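Local coordinates for protein potential RNA-dependent RNA polymerase (Human picobirnavirus, PDB 5I62) that catalyses template-directed RNA synthesis from ribonucleoside triphosphates, serving both transcription and replication of the viral double-stranded RNA genome, at residues L124-E129 against Q288-W293; R421-L426 against D465-G470; S449-V454 against E461-F466. All coordinates share one frame; numbering follows the deposited sequence.

Contact 1 (L124-E129 against Q288-W293)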
ATOM      1  N   LEU A 124     -21.257   3.008  11.811  1.00 25.75           N
ATOM      2  CA  LEU A 124     -21.235   2.305  10.543  1.00 27.86           C
ATOM      3  C   LEU A 124     -22.237   1.165  10.565  1.00 26.32           C
ATOM      4  O   LEU A 124     -22.427   0.498  11.584  1.00 27.04           O
ATOM      5  CB  LEU A 124     -19.844   1.761  10.253  1.00 22.61           C
ATOM      6  CG  LEU A 124     -18.677   2.735  10.380  1.00 31.05           C
ATOM      7  CD1 LEU A 124     -17.393   2.005  10.042  1.00 27.76           C
ATOM      8  CD2 LEU A 124     -18.879   3.940   9.462  1.00 28.53           C
ATOM      9  N   ARG A 125     -22.878   0.937   9.434  1.00 24.91           N
ATOM     10  CA  ARG A 125     -23.674  -0.259   9.259  1.00 24.36           C
ATOM     11  C   ARG A 125     -23.118  -1.017   8.069  1.00 20.35           C
ATOM     12  O   ARG A 125     -22.543  -0.422   7.148  1.00 23.53           O
ATOM     13  CB  ARG A 125     -25.136   0.077   9.042  1.00 33.38           C
ATOM     14  CG  ARG A 125     -25.524   1.410   9.637  1.00 37.04           C
ATOM     15  CD  ARG A 125     -26.982   1.455   9.919  1.00 45.04           C
ATOM     16  NE  ARG A 125     -27.344   2.723  10.555  1.00 46.17           N
ATOM     17  CZ  ARG A 125     -27.968   2.814  11.736  1.00 50.47           C
ATOM     18  NH1 ARG A 125     -28.326   1.725  12.439  1.00 48.80           N
ATOM     19  NH2 ARG A 125     -28.246   4.012  12.245  1.00 51.85           N
ATOM     20  N   LEU A 126     -23.269  -2.335   8.110  1.00 23.16           N
ATOM     21  CA  LEU A 126     -22.800  -3.165   7.013  1.00 22.19           C
ATOM     22  C   LEU A 126     -23.568  -2.828   5.748  1.00 25.15           C
ATOM     23  O   LEU A 126     -24.794  -2.716   5.766  1.00 27.76           O
ATOM     24  CB  LEU A 126     -22.978  -4.641   7.344  1.00 25.16           C
ATOM     25  CG  LEU A 126     -21.795  -5.350   8.000  1.00 21.50           C
ATOM     26  CD1 LEU A 126     -21.647  -4.871   9.441  1.00 25.26           C
ATOM     27  CD2 LEU A 126     -22.013  -6.863   7.936  1.00 23.16           C
ATOM     28  N   ARG A 127     -22.844  -2.648   4.656  1.00 20.76           N
ATOM     29  CA  ARG A 127     -23.505  -2.622   3.368  1.00 26.92           C
ATOM     30  C   ARG A 127     -23.884  -4.048   2.964  1.00 29.85           C
ATOM     31  O   ARG A 127     -23.316  -5.022   3.457  1.00 26.57           O
ATOM     32  CB  ARG A 127     -22.600  -1.989   2.324  1.00 27.48           C
ATOM     33  CG  ARG A 127     -22.386  -0.522   2.577  1.00 38.75           C
ATOM     34  CD  ARG A 127     -22.054   0.205   1.311  1.00 38.06           C
ATOM     35  NE  ARG A 127     -23.254   0.612   0.590  1.00 43.90           N
ATOM     36  CZ  ARG A 127     -23.233   1.307  -0.539  1.00 42.56           C
ATOM     37  NH1 ARG A 127     -22.061   1.670  -1.061  1.00 44.22           N
ATOM     38  NH2 ARG A 127     -24.372   1.636  -1.138  1.00 38.87           N
ATOM     39  N   SER A 128     -24.866  -4.169   2.070  1.00 30.20           N
ATOM     40  CA  SER A 128     -25.258  -5.500   1.626  1.00 31.13           C
ATOM     41  C   SER A 128     -24.206  -6.063   0.678  1.00 26.41           C
ATOM     42  O   SER A 128     -23.421  -5.325   0.074  1.00 27.93           O
ATOM     43  CB  SER A 128     -26.611  -5.475   0.916  1.00 29.56           C
ATOM     44  OG  SER A 128     -26.472  -4.816  -0.321  1.00 28.64           O
ATOM     45  N   GLU A 129     -24.201  -7.391   0.541  1.00 28.92           N
ATOM     46  CA  GLU A 129     -23.254  -8.013  -0.376  1.00 26.70           C
ATOM     47  C   GLU A 129     -23.426  -7.480  -1.794  1.00 25.42           C
ATOM     48  O   GLU A 129     -22.438  -7.214  -2.487  1.00 24.14           O
ATOM     49  CB  GLU A 129     -23.378  -9.541  -0.321  1.00 26.16           C
ATOM     50  CG  GLU A 129     -22.883 -10.084   1.013  1.00 27.31           C
ATOM     51  CD  GLU A 129     -22.864 -11.595   1.129  1.00 31.81           C
ATOM     52  OE1 GLU A 129     -23.303 -12.310   0.199  1.00 26.89           O
ATOM     53  OE2 GLU A 129     -22.389 -12.065   2.188  1.00 32.31           O
ATOM     54  N   GLN A 288     -26.806  -5.900  15.006  1.00 39.60           N
ATOM     55  CA  GLN A 288     -26.528  -7.318  15.236  1.00 40.95           C
ATOM     56  C   GLN A 288     -25.696  -7.913  14.109  1.00 36.42           C
ATOM     57  O   GLN A 288     -24.853  -8.787  14.347  1.00 34.80           O
ATOM     58  CB  GLN A 288     -27.833  -8.104  15.388  1.00 43.93           C
ATOM     59  CG  GLN A 288     -27.628  -9.574  15.773  1.00 44.13           C
ATOM     60  CD  GLN A 288     -26.893  -9.733  17.092  1.00 47.98           C
ATOM     61  OE1 GLN A 288     -27.156  -9.007  18.056  1.00 52.30           O
ATOM     62  NE2 GLN A 288     -25.963 -10.683  17.142  1.00 47.17           N
ATOM     63  N   GLU A 289     -25.945  -7.478  12.868  1.00 32.56           N
ATOM     64  CA  GLU A 289     -25.128  -7.934  11.750  1.00 33.06           C
ATOM     65  C   GLU A 289     -23.665  -7.592  11.981  1.00 29.91           C
ATOM     66  O   GLU A 289     -22.772  -8.336  11.556  1.00 26.80           O
ATOM     67  CB  GLU A 289     -25.605  -7.313  10.436  1.00 39.39           C
ATOM     68  CG  GLU A 289     -27.099  -7.402  10.167  1.00 47.61           C
ATOM     69  CD  GLU A 289     -27.897  -6.292  10.864  1.00 55.61           C
ATOM     70  OE1 GLU A 289     -28.933  -5.874  10.294  1.00 59.54           O
ATOM     71  OE2 GLU A 289     -27.499  -5.842  11.972  1.00 56.17           O
ATOM     72  N   ALA A 290     -23.404  -6.461  12.643  1.00 26.24           N
ATOM     73  CA  ALA A 290     -22.030  -6.082  12.957  1.00 27.85           C
ATOM     74  C   ALA A 290     -21.427  -7.001  14.014  1.00 26.68           C
ATOM     75  O   ALA A 290     -20.265  -7.405  13.894  1.00 21.94           O
ATOM     76  CB  ALA A 290     -21.976  -4.627  13.406  1.00 23.91           C
ATOM     77  N   VAL A 291     -22.198  -7.342  15.053  1.00 27.80           N
ATOM     78  CA  VAL A 291     -21.725  -8.287  16.066  1.00 29.37           C
ATOM     79  C   VAL A 291     -21.277  -9.586  15.411  1.00 30.78           C
ATOM     80  O   VAL A 291     -20.217 -10.138  15.744  1.00 29.52           O
ATOM     81  CB  VAL A 291     -22.819  -8.548  17.124  1.00 36.19           C
ATOM     82  CG1 VAL A 291     -22.333  -9.565  18.160  1.00 36.88           C
ATOM     83  CG2 VAL A 291     -23.253  -7.257  17.800  1.00 33.20           C
ATOM     84  N   ASP A 292     -22.063 -10.079  14.449  1.00 26.81           N
ATOM     85  CA  ASP A 292     -21.730 -11.328  13.771  1.00 29.84           C
ATOM     86  C   ASP A 292     -20.485 -11.188  12.909  1.00 24.92           C
ATOM     87  O   ASP A 292     -19.642 -12.089  12.883  1.00 27.63           O
ATOM     88  CB  ASP A 292     -22.899 -11.779  12.911  1.00 34.16           C
ATOM     89  CG  ASP A 292     -23.896 -12.589  13.691  1.00 46.14           C
ATOM     90  OD1 ASP A 292     -23.464 -13.334  14.597  1.00 54.82           O
ATOM     91  OD2 ASP A 292     -25.108 -12.457  13.428  1.00 47.83           O
ATOM     92  N   TRP A 293     -20.394 -10.089  12.160  1.00 23.34           N
ATOM     93  CA  TRP A 293     -19.221  -9.805  11.346  1.00 20.09           C
ATOM     94  C   TRP A 293     -17.941  -9.808  12.182  1.00 20.94           C
ATOM     95  O   TRP A 293     -16.911 -10.338  11.751  1.00 19.87           O
ATOM     96  CB  TRP A 293     -19.409  -8.459  10.650  1.00 17.63           C
ATOM     97  CG  TRP A 293     -18.328  -8.101   9.679  1.00 18.58           C
ATOM     98  CD1 TRP A 293     -18.324  -8.336   8.326  1.00 16.42           C
ATOM     99  CD2 TRP A 293     -17.091  -7.438   9.976  1.00 17.10           C
ATOM    100  NE1 TRP A 293     -17.166  -7.859   7.770  1.00 15.21           N
ATOM    101  CE2 TRP A 293     -16.386  -7.307   8.758  1.00 16.80           C
ATOM    102  CE3 TRP A 293     -16.513  -6.936  11.154  1.00 19.79           C
ATOM    103  CZ2 TRP A 293     -15.132  -6.692   8.679  1.00 14.63           C
ATOM    104  CZ3 TRP A 293     -15.261  -6.335  11.078  1.00 18.48           C
ATOM    105  CH2 TRP A 293     -14.588  -6.215   9.845  1.00 16.50           C
TER
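A partly buried apolar contact fits Leu126, in the loop between helices 108-116 and 129-135, against Ala290 and Trp293 on helix 288-296. CA atoms of Leu126 and Ala290 lie 6.7 Å apart, and the leucine side chain points at the helix. Its two methyls divide the work. CD1 lies over the helix backbone, 3.7 Å from Ala290 CA and 4.0 Å from the methyl Ala290 CB. CD2 moves on by one turn and meets Trp293 CD1 at 4.0 Å, an oblique approach to the near corner of the indole. With CG anti to the backbone N (chi1 -175°), the indole runs past the leucine toward helix 208-228, leaving its CB and CD1 corner for CD2 to touch. Its rotation is fixed from beyond: NE1 donates to the carbonyl oxygen of Arg213, and Tyr218 meets the ring edge-to-face. Val217, also on helix 208-228, touches both Leu126 and Trp293. Backbone bonds between Leu124 and both Leu284 and Thr286 tie the loop to the end of helix 271-284 and the turn after it. The arrangement joins that loop to helices inserted after the palm strand 257-261, which is consistent with the fingers of a right-hand viral polymerase.

Contact 2 (R421-L426 against D465-G470)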
ATOM      1  N   ARG A 421      13.734   8.635  -7.889  1.00 17.42           N
ATOM      2  CA  ARG A 421      12.818   7.501  -7.835  1.00 19.30           C
ATOM      3  C   ARG A 421      11.929   7.455  -9.070  1.00 19.14           C
ATOM      4  O   ARG A 421      11.691   6.375  -9.635  1.00 18.51           O
ATOM      5  CB  ARG A 421      11.971   7.556  -6.571  1.00 18.02           C
ATOM      6  CG  ARG A 421      11.051   6.342  -6.394  1.00 21.32           C
ATOM      7  CD  ARG A 421      10.510   6.330  -4.981  1.00 24.89           C
ATOM      8  NE  ARG A 421       9.718   5.154  -4.628  1.00 27.90           N
ATOM      9  CZ  ARG A 421      10.222   3.981  -4.250  1.00 32.27           C
ATOM     10  NH1 ARG A 421      11.542   3.781  -4.214  1.00 26.39           N
ATOM     11  NH2 ARG A 421       9.399   2.994  -3.916  1.00 31.55           N
ATOM     12  N   ALA A 422      11.434   8.618  -9.508  1.00 18.47           N
ATOM     13  CA  ALA A 422      10.612   8.671 -10.712  1.00 19.01           C
ATOM     14  C   ALA A 422      11.370   8.125 -11.916  1.00 18.29           C
ATOM     15  O   ALA A 422      10.837   7.316 -12.684  1.00 18.38           O
ATOM     16  CB  ALA A 422      10.139  10.103 -10.972  1.00 18.92           C
ATOM     17  N   LEU A 423      12.623   8.557 -12.096  1.00 19.51           N
ATOM     18  CA  LEU A 423      13.411   8.108 -13.245  1.00 20.11           C
ATOM     19  C   LEU A 423      13.586   6.596 -13.249  1.00 21.12           C
ATOM     20  O   LEU A 423      13.492   5.956 -14.302  1.00 19.25           O
ATOM     21  CB  LEU A 423      14.773   8.784 -13.255  1.00 21.27           C
ATOM     22  CG  LEU A 423      14.808  10.221 -13.737  1.00 21.86           C
ATOM     23  CD1 LEU A 423      16.226  10.752 -13.611  1.00 25.19           C
ATOM     24  CD2 LEU A 423      14.346  10.256 -15.201  1.00 25.17           C
ATOM     25  N   GLY A 424      13.878   6.011 -12.085  1.00 18.14           N
ATOM     26  CA  GLY A 424      14.002   4.563 -12.013  1.00 22.81           C
ATOM     27  C   GLY A 424      12.734   3.856 -12.458  1.00 20.73           C
ATOM     28  O   GLY A 424      12.782   2.849 -13.170  1.00 21.17           O
ATOM     29  N   ARG A 425      11.573   4.388 -12.057  1.00 19.57           N
ATOM     30  CA  ARG A 425      10.305   3.772 -12.435  1.00 20.08           C
ATOM     31  C   ARG A 425       9.985   3.995 -13.906  1.00 19.80           C
ATOM     32  O   ARG A 425       9.355   3.143 -14.538  1.00 21.36           O
ATOM     33  CB  ARG A 425       9.184   4.310 -11.562  1.00 20.67           C
ATOM     34  CG  ARG A 425       9.394   3.957 -10.121  1.00 29.40           C
ATOM     35  CD  ARG A 425       8.130   4.024  -9.319  1.00 31.90           C
ATOM     36  NE  ARG A 425       8.359   3.342  -8.054  1.00 36.75           N
ATOM     37  CZ  ARG A 425       7.416   2.726  -7.358  1.00 42.03           C
ATOM     38  NH1 ARG A 425       6.164   2.712  -7.810  1.00 42.89           N
ATOM     39  NH2 ARG A 425       7.722   2.125  -6.217  1.00 41.34           N
ATOM     40  N   LEU A 426      10.369   5.147 -14.457  1.00 18.48           N
ATOM     41  CA  LEU A 426      10.186   5.364 -15.889  1.00 18.94           C
ATOM     42  C   LEU A 426      11.029   4.384 -16.698  1.00 20.82           C
ATOM     43  O   LEU A 426      10.623   3.943 -17.783  1.00 20.34           O
ATOM     44  CB  LEU A 426      10.540   6.804 -16.242  1.00 17.54           C
ATOM     45  CG  LEU A 426       9.578   7.867 -15.717  1.00 18.71           C
ATOM     46  CD1 LEU A 426      10.125   9.261 -15.993  1.00 21.01           C
ATOM     47  CD2 LEU A 426       8.197   7.693 -16.327  1.00 19.22           C
ATOM     48  N   ASP A 465      11.037  18.301 -19.269  1.00 25.41           N
ATOM     49  CA  ASP A 465      11.774  18.428 -20.522  1.00 26.31           C
ATOM     50  C   ASP A 465      12.779  17.294 -20.669  1.00 26.48           C
ATOM     51  O   ASP A 465      12.961  16.749 -21.762  1.00 27.77           O
ATOM     52  CB  ASP A 465      12.479  19.781 -20.593  1.00 29.70           C
ATOM     53  CG  ASP A 465      11.509  20.951 -20.754  1.00 30.99           C
ATOM     54  OD1 ASP A 465      10.390  20.747 -21.269  1.00 34.17           O
ATOM     55  OD2 ASP A 465      11.872  22.082 -20.358  1.00 37.71           O
ATOM     56  N   PHE A 466      13.427  16.910 -19.569  1.00 21.31           N
ATOM     57  CA  PHE A 466      14.322  15.760 -19.600  1.00 23.93           C
ATOM     58  C   PHE A 466      13.580  14.482 -19.976  1.00 21.91           C
ATOM     59  O   PHE A 466      14.086  13.667 -20.752  1.00 23.39           O
ATOM     60  CB  PHE A 466      15.003  15.590 -18.241  1.00 23.72           C
ATOM     61  CG  PHE A 466      15.999  14.467 -18.202  1.00 25.17           C
ATOM     62  CD1 PHE A 466      17.264  14.628 -18.737  1.00 29.27           C
ATOM     63  CD2 PHE A 466      15.665  13.242 -17.646  1.00 25.75           C
ATOM     64  CE1 PHE A 466      18.189  13.598 -18.695  1.00 28.85           C
ATOM     65  CE2 PHE A 466      16.581  12.199 -17.606  1.00 24.23           C
ATOM     66  CZ  PHE A 466      17.847  12.378 -18.132  1.00 24.72           C
ATOM     67  N   CYS A 467      12.388  14.276 -19.417  1.00 18.92           N
ATOM     68  CA  CYS A 467      11.640  13.053 -19.704  1.00 22.17           C
ATOM     69  C   CYS A 467      11.098  13.038 -21.134  1.00 23.79           C
ATOM     70  O   CYS A 467      11.068  11.984 -21.783  1.00 23.13           O
ATOM     71  CB  CYS A 467      10.512  12.893 -18.692  1.00 20.44           C
ATOM     72  SG  CYS A 467      11.147  12.518 -17.010  1.00 22.78           S
ATOM     73  N   ILE A 468      10.649  14.188 -21.636  1.00 21.57           N
ATOM     74  CA  ILE A 468      10.162  14.253 -23.015  1.00 21.85           C
ATOM     75  C   ILE A 468      11.223  13.742 -23.984  1.00 24.43           C
ATOM     76  O   ILE A 468      10.930  12.968 -24.904  1.00 26.63           O
ATOM     77  CB  ILE A 468       9.727  15.690 -23.361  1.00 23.69           C
ATOM     78  CG1 ILE A 468       8.431  16.065 -22.621  1.00 23.98           C
ATOM     79  CG2 ILE A 468       9.549  15.838 -24.873  1.00 27.32           C
ATOM     80  CD1 ILE A 468       8.143  17.582 -22.608  1.00 24.35           C
ATOM     81  N   LYS A 469      12.476  14.148 -23.773  1.00 23.64           N
ATOM     82  CA  LYS A 469      13.577  13.736 -24.633  1.00 28.71           C
ATOM     83  C   LYS A 469      13.830  12.237 -24.570  1.00 27.09           C
ATOM     84  O   LYS A 469      14.419  11.680 -25.501  1.00 29.30           O
ATOM     85  CB  LYS A 469      14.850  14.495 -24.256  1.00 28.60           C
ATOM     86  CG  LYS A 469      14.818  15.985 -24.592  1.00 36.77           C
ATOM     87  CD  LYS A 469      16.168  16.637 -24.304  1.00 42.73           C
ATOM     88  CE  LYS A 469      16.214  18.089 -24.782  1.00 50.20           C
ATOM     89  NZ  LYS A 469      15.442  19.031 -23.918  1.00 49.83           N
ATOM     90  N   GLY A 470      13.402  11.568 -23.508  1.00 24.26           N
ATOM     91  CA  GLY A 470      13.600  10.136 -23.452  1.00 22.20           C
ATOM     92  C   GLY A 470      12.511   9.310 -24.095  1.00 25.84           C
ATOM     93  O   GLY A 470      12.610   8.080 -24.128  1.00 22.92           O
TER
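Leu423 and Cys467 bring two nearly parallel helix segments closest, their CA atoms 8.3 Å apart; the axes of 421-426 and 465-469 approach to 12.2 Å at an angle of 14°. At that spacing side-chain ends do the touching. Leu423 sends CD2 to the rim of Phe466, near the ring plane, 3.8 Å from Phe466 CE2, and the two side chains cross at about a right angle. Phe466 CG is anti to the backbone N (chi1 -177°), which swings the ring toward the leucine. One turn further along 421-426, the CD1 methyl of Leu426 presses on the sulfur of Cys467, 3.6 Å from SG, while Leu423 CD2 stands farther from that SG, at 4.3 Å. Trp51 of helix 44-55 also packs on Leu423, and Ile47 on Phe466; Ile450 and Ile451 of helix 441-451 cover Leu426. Two charged side chains, Arg425 and Asp465, turn to partners away from the contact, Glu190 and Arg533. Both helices follow the palm strands, consistent with a polymerase thumb. No hydrogen bond links the segments, and the thiol serves as one more nonpolar surface, so this buried contact rests on dispersion and the exclusion of water.

Contact 3 (S449-V454 against E461-F466)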
ATOM      1  N   SER A 449       1.542   8.791 -15.134  1.00 24.69           N
ATOM      2  CA  SER A 449       1.195   8.544 -13.741  1.00 21.88           C
ATOM      3  C   SER A 449       2.422   8.612 -12.840  1.00 24.21           C
ATOM      4  O   SER A 449       2.319   9.044 -11.686  1.00 25.40           O
ATOM      5  CB  SER A 449       0.483   7.204 -13.614  1.00 27.49           C
ATOM      6  OG  SER A 449       1.384   6.138 -13.851  1.00 34.17           O
ATOM      7  N   ILE A 450       3.590   8.203 -13.343  1.00 22.51           N
ATOM      8  CA  ILE A 450       4.816   8.326 -12.556  1.00 20.17           C
ATOM      9  C   ILE A 450       5.219   9.787 -12.441  1.00 18.68           C
ATOM     10  O   ILE A 450       5.480  10.292 -11.344  1.00 22.14           O
ATOM     11  CB  ILE A 450       5.952   7.486 -13.171  1.00 22.63           C
ATOM     12  CG1 ILE A 450       5.640   5.989 -13.066  1.00 23.73           C
ATOM     13  CG2 ILE A 450       7.287   7.823 -12.499  1.00 21.72           C
ATOM     14  CD1 ILE A 450       6.478   5.121 -14.012  1.00 22.18           C
ATOM     15  N   ILE A 451       5.281  10.483 -13.579  1.00 17.75           N
ATOM     16  CA  ILE A 451       5.781  11.857 -13.596  1.00 17.89           C
ATOM     17  C   ILE A 451       4.868  12.774 -12.793  1.00 20.69           C
ATOM     18  O   ILE A 451       5.334  13.716 -12.144  1.00 20.76           O
ATOM     19  CB  ILE A 451       5.960  12.349 -15.049  1.00 20.96           C
ATOM     20  CG1 ILE A 451       7.110  11.598 -15.723  1.00 18.99           C
ATOM     21  CG2 ILE A 451       6.193  13.873 -15.096  1.00 22.32           C
ATOM     22  CD1 ILE A 451       7.099  11.636 -17.271  1.00 18.38           C
ATOM     23  N   GLU A 452       3.559  12.493 -12.789  1.00 20.77           N
ATOM     24  CA  GLU A 452       2.622  13.348 -12.063  1.00 23.03           C
ATOM     25  C   GLU A 452       3.017  13.497 -10.593  1.00 23.05           C
ATOM     26  O   GLU A 452       2.743  14.531  -9.977  1.00 24.47           O
ATOM     27  CB  GLU A 452       1.196  12.799 -12.201  1.00 25.14           C
ATOM     28  CG  GLU A 452       0.075  13.622 -11.515  1.00 26.78           C
ATOM     29  CD  GLU A 452       0.019  15.094 -11.943  1.00 30.54           C
ATOM     30  OE1 GLU A 452       0.737  15.491 -12.891  1.00 29.51           O
ATOM     31  OE2 GLU A 452      -0.768  15.862 -11.330  1.00 29.84           O
ATOM     32  N   ASN A 453       3.707  12.498 -10.038  1.00 19.94           N
ATOM     33  CA  ASN A 453       4.119  12.545  -8.640  1.00 22.15           C
ATOM     34  C   ASN A 453       5.034  13.725  -8.329  1.00 19.47           C
ATOM     35  O   ASN A 453       5.017  14.226  -7.200  1.00 20.30           O
ATOM     36  CB  ASN A 453       4.805  11.238  -8.263  1.00 19.30           C
ATOM     37  CG  ASN A 453       3.853  10.080  -8.243  1.00 25.26           C
ATOM     38  OD1 ASN A 453       2.813  10.141  -7.590  1.00 30.29           O
ATOM     39  ND2 ASN A 453       4.185   9.027  -8.970  1.00 28.39           N
ATOM     40  N   VAL A 454       5.835  14.189  -9.293  1.00 19.01           N
ATOM     41  CA  VAL A 454       6.822  15.231  -9.003  1.00 18.06           C
ATOM     42  C   VAL A 454       6.249  16.625  -9.248  1.00 18.70           C
ATOM     43  O   VAL A 454       6.995  17.594  -9.406  1.00 19.11           O
ATOM     44  CB  VAL A 454       8.122  15.015  -9.801  1.00 21.00           C
ATOM     45  CG1 VAL A 454       8.630  13.582  -9.621  1.00 20.24           C
ATOM     46  CG2 VAL A 454       7.908  15.320 -11.295  1.00 21.27           C
ATOM     47  N   GLU A 461       9.779  21.330 -14.071  1.00 27.54           N
ATOM     48  CA  GLU A 461       9.724  21.706 -15.483  1.00 28.39           C
ATOM     49  C   GLU A 461      10.949  21.204 -16.228  1.00 28.01           C
ATOM     50  O   GLU A 461      10.837  20.715 -17.360  1.00 28.70           O
ATOM     51  CB  GLU A 461       9.599  23.224 -15.642  1.00 34.27           C
ATOM     52  CG  GLU A 461       8.367  23.825 -15.005  1.00 31.86           C
ATOM     53  CD  GLU A 461       7.068  23.423 -15.708  1.00 40.85           C
ATOM     54  OE1 GLU A 461       7.112  22.764 -16.778  1.00 37.56           O
ATOM     55  OE2 GLU A 461       5.985  23.756 -15.172  1.00 46.25           O
ATOM     56  N   GLU A 462      12.133  21.350 -15.621  1.00 26.12           N
ATOM     57  CA  GLU A 462      13.335  20.766 -16.198  1.00 30.01           C
ATOM     58  C   GLU A 462      13.209  19.255 -16.264  1.00 29.49           C
ATOM     59  O   GLU A 462      13.603  18.631 -17.258  1.00 26.47           O
ATOM     60  CB  GLU A 462      14.566  21.158 -15.386  1.00 27.03           C
ATOM     61  CG  GLU A 462      14.905  22.646 -15.428  1.00 35.74           C
ATOM     62  CD  GLU A 462      14.106  23.484 -14.430  1.00 38.97           C
ATOM     63  OE1 GLU A 462      13.118  22.982 -13.844  1.00 37.41           O
ATOM     64  OE2 GLU A 462      14.469  24.664 -14.230  1.00 51.54           O
ATOM     65  N   PHE A 463      12.648  18.653 -15.214  1.00 24.92           N
ATOM     66  CA  PHE A 463      12.492  17.209 -15.196  1.00 21.38           C
ATOM     67  C   PHE A 463      11.592  16.746 -16.334  1.00 22.29           C
ATOM     68  O   PHE A 463      11.893  15.747 -17.000  1.00 21.21           O
ATOM     69  CB  PHE A 463      11.940  16.755 -13.851  1.00 21.83           C
ATOM     70  CG  PHE A 463      11.886  15.269 -13.711  1.00 20.53           C
ATOM     71  CD1 PHE A 463      13.062  14.539 -13.605  1.00 22.91           C
ATOM     72  CD2 PHE A 463      10.670  14.597 -13.717  1.00 17.67           C
ATOM     73  CE1 PHE A 463      13.033  13.162 -13.480  1.00 21.28           C
ATOM     74  CE2 PHE A 463      10.629  13.211 -13.588  1.00 20.77           C
ATOM     75  CZ  PHE A 463      11.818  12.494 -13.470  1.00 21.70           C
ATOM     76  N   LEU A 464      10.504  17.481 -16.593  1.00 21.59           N
ATOM     77  CA  LEU A 464       9.597  17.115 -17.679  1.00 24.51           C
ATOM     78  C   LEU A 464      10.282  17.219 -19.039  1.00 24.39           C
ATOM     79  O   LEU A 464      10.123  16.338 -19.889  1.00 22.10           O
ATOM     80  CB  LEU A 464       8.357  17.996 -17.638  1.00 23.89           C
ATOM     81  CG  LEU A 464       7.281  17.635 -18.657  1.00 26.76           C
ATOM     82  CD1 LEU A 464       6.783  16.200 -18.447  1.00 24.77           C
ATOM     83  CD2 LEU A 464       6.136  18.632 -18.573  1.00 27.16           C
ATOM     84  N   ASP A 465      11.037  18.301 -19.269  1.00 25.41           N
ATOM     85  CA  ASP A 465      11.774  18.428 -20.522  1.00 26.31           C
ATOM     86  C   ASP A 465      12.779  17.294 -20.669  1.00 26.48           C
ATOM     87  O   ASP A 465      12.961  16.749 -21.762  1.00 27.77           O
ATOM     88  CB  ASP A 465      12.479  19.781 -20.593  1.00 29.70           C
ATOM     89  CG  ASP A 465      11.509  20.951 -20.754  1.00 30.99           C
ATOM     90  OD1 ASP A 465      10.390  20.747 -21.269  1.00 34.17           O
ATOM     91  OD2 ASP A 465      11.872  22.082 -20.358  1.00 37.71           O
ATOM     92  N   PHE A 466      13.427  16.910 -19.569  1.00 21.31           N
ATOM     93  CA  PHE A 466      14.322  15.760 -19.600  1.00 23.93           C
ATOM     94  C   PHE A 466      13.580  14.482 -19.976  1.00 21.91           C
ATOM     95  O   PHE A 466      14.086  13.667 -20.752  1.00 23.39           O
ATOM     96  CB  PHE A 466      15.003  15.590 -18.241  1.00 23.72           C
ATOM     97  CG  PHE A 466      15.999  14.467 -18.202  1.00 25.17           C
ATOM     98  CD1 PHE A 466      17.264  14.628 -18.737  1.00 29.27           C
ATOM     99  CD2 PHE A 466      15.665  13.242 -17.646  1.00 25.75           C
ATOM    100  CE1 PHE A 466      18.189  13.598 -18.695  1.00 28.85           C
ATOM    101  CE2 PHE A 466      16.581  12.199 -17.606  1.00 24.23           C
ATOM    102  CZ  PHE A 466      17.847  12.378 -18.132  1.00 24.72           C
TER
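Val454 N donates to Ile451 O at 2.9 Å, a bond between the two residues of 449-454 that meet the helix 461-466. It spans three residues rather than four, and the same three-residue spacing recurs just before it, where Asn453 N reaches Ile450 O at 3.1 Å. That carbonyl oxygen takes a second, weak bond from Asn453 ND2, bent to 125° at the hydrogen. Ile451 and Val454, three residues apart, both point at helix 460-469. Val454 makes the closest approach: its CG2 comes obliquely upon the ring of Phe463, 3.7 Å from CD2, with the two side chains crossing at about a right angle. CG2 sits in the cramped place between the backbone N and the carbonyl carbon (chi1 -51° for CG1). Phe463, whose CG is anti to its own backbone N (chi1 -174°), also receives Ile451 CG1, which lies 4.4 Å from CE2. The other branch of the isoleucine, CG2, turns to Leu464 and meets CD1 at 4.1 Å. One side chain thus straddles two neighbouring positions of the helix. The Phe463 ring is met edge-to-face by Trp51 and touched by Leu423, while Val526 lies against Ile451 and Leu464. Glu461 and Asp465 both form salt bridges with Arg533 near the C-terminus. This helical packing beyond the palm strands is consistent with a polymerase thumb. With all four touching residues buried and no hydrogen bond across, the contact is held by apolar fit, and the polar bonds lie within each segment or run to residues beyond them, such as Arg533.

Contact 1 comes first along the chain and stands apart: its centre is 47 Å from contact 2 and 44 Å from contact 3, on the opposite side of the chain's centre. Contacts 2 and 3 have centres 7 Å apart and end on the same helix, 460-469, sharing Asp465 and Phe466. Helices 419-427, 441-451 and 460-469 therefore form one continuous apolar cluster, with Leu423 against Phe463 and Leu426 against Ile451 as the joints between the two contacts. These helices follow the palm strands in sequence, which is consistent with a thumb, whereas contact 1 probably belongs to the fingers of the polymerase.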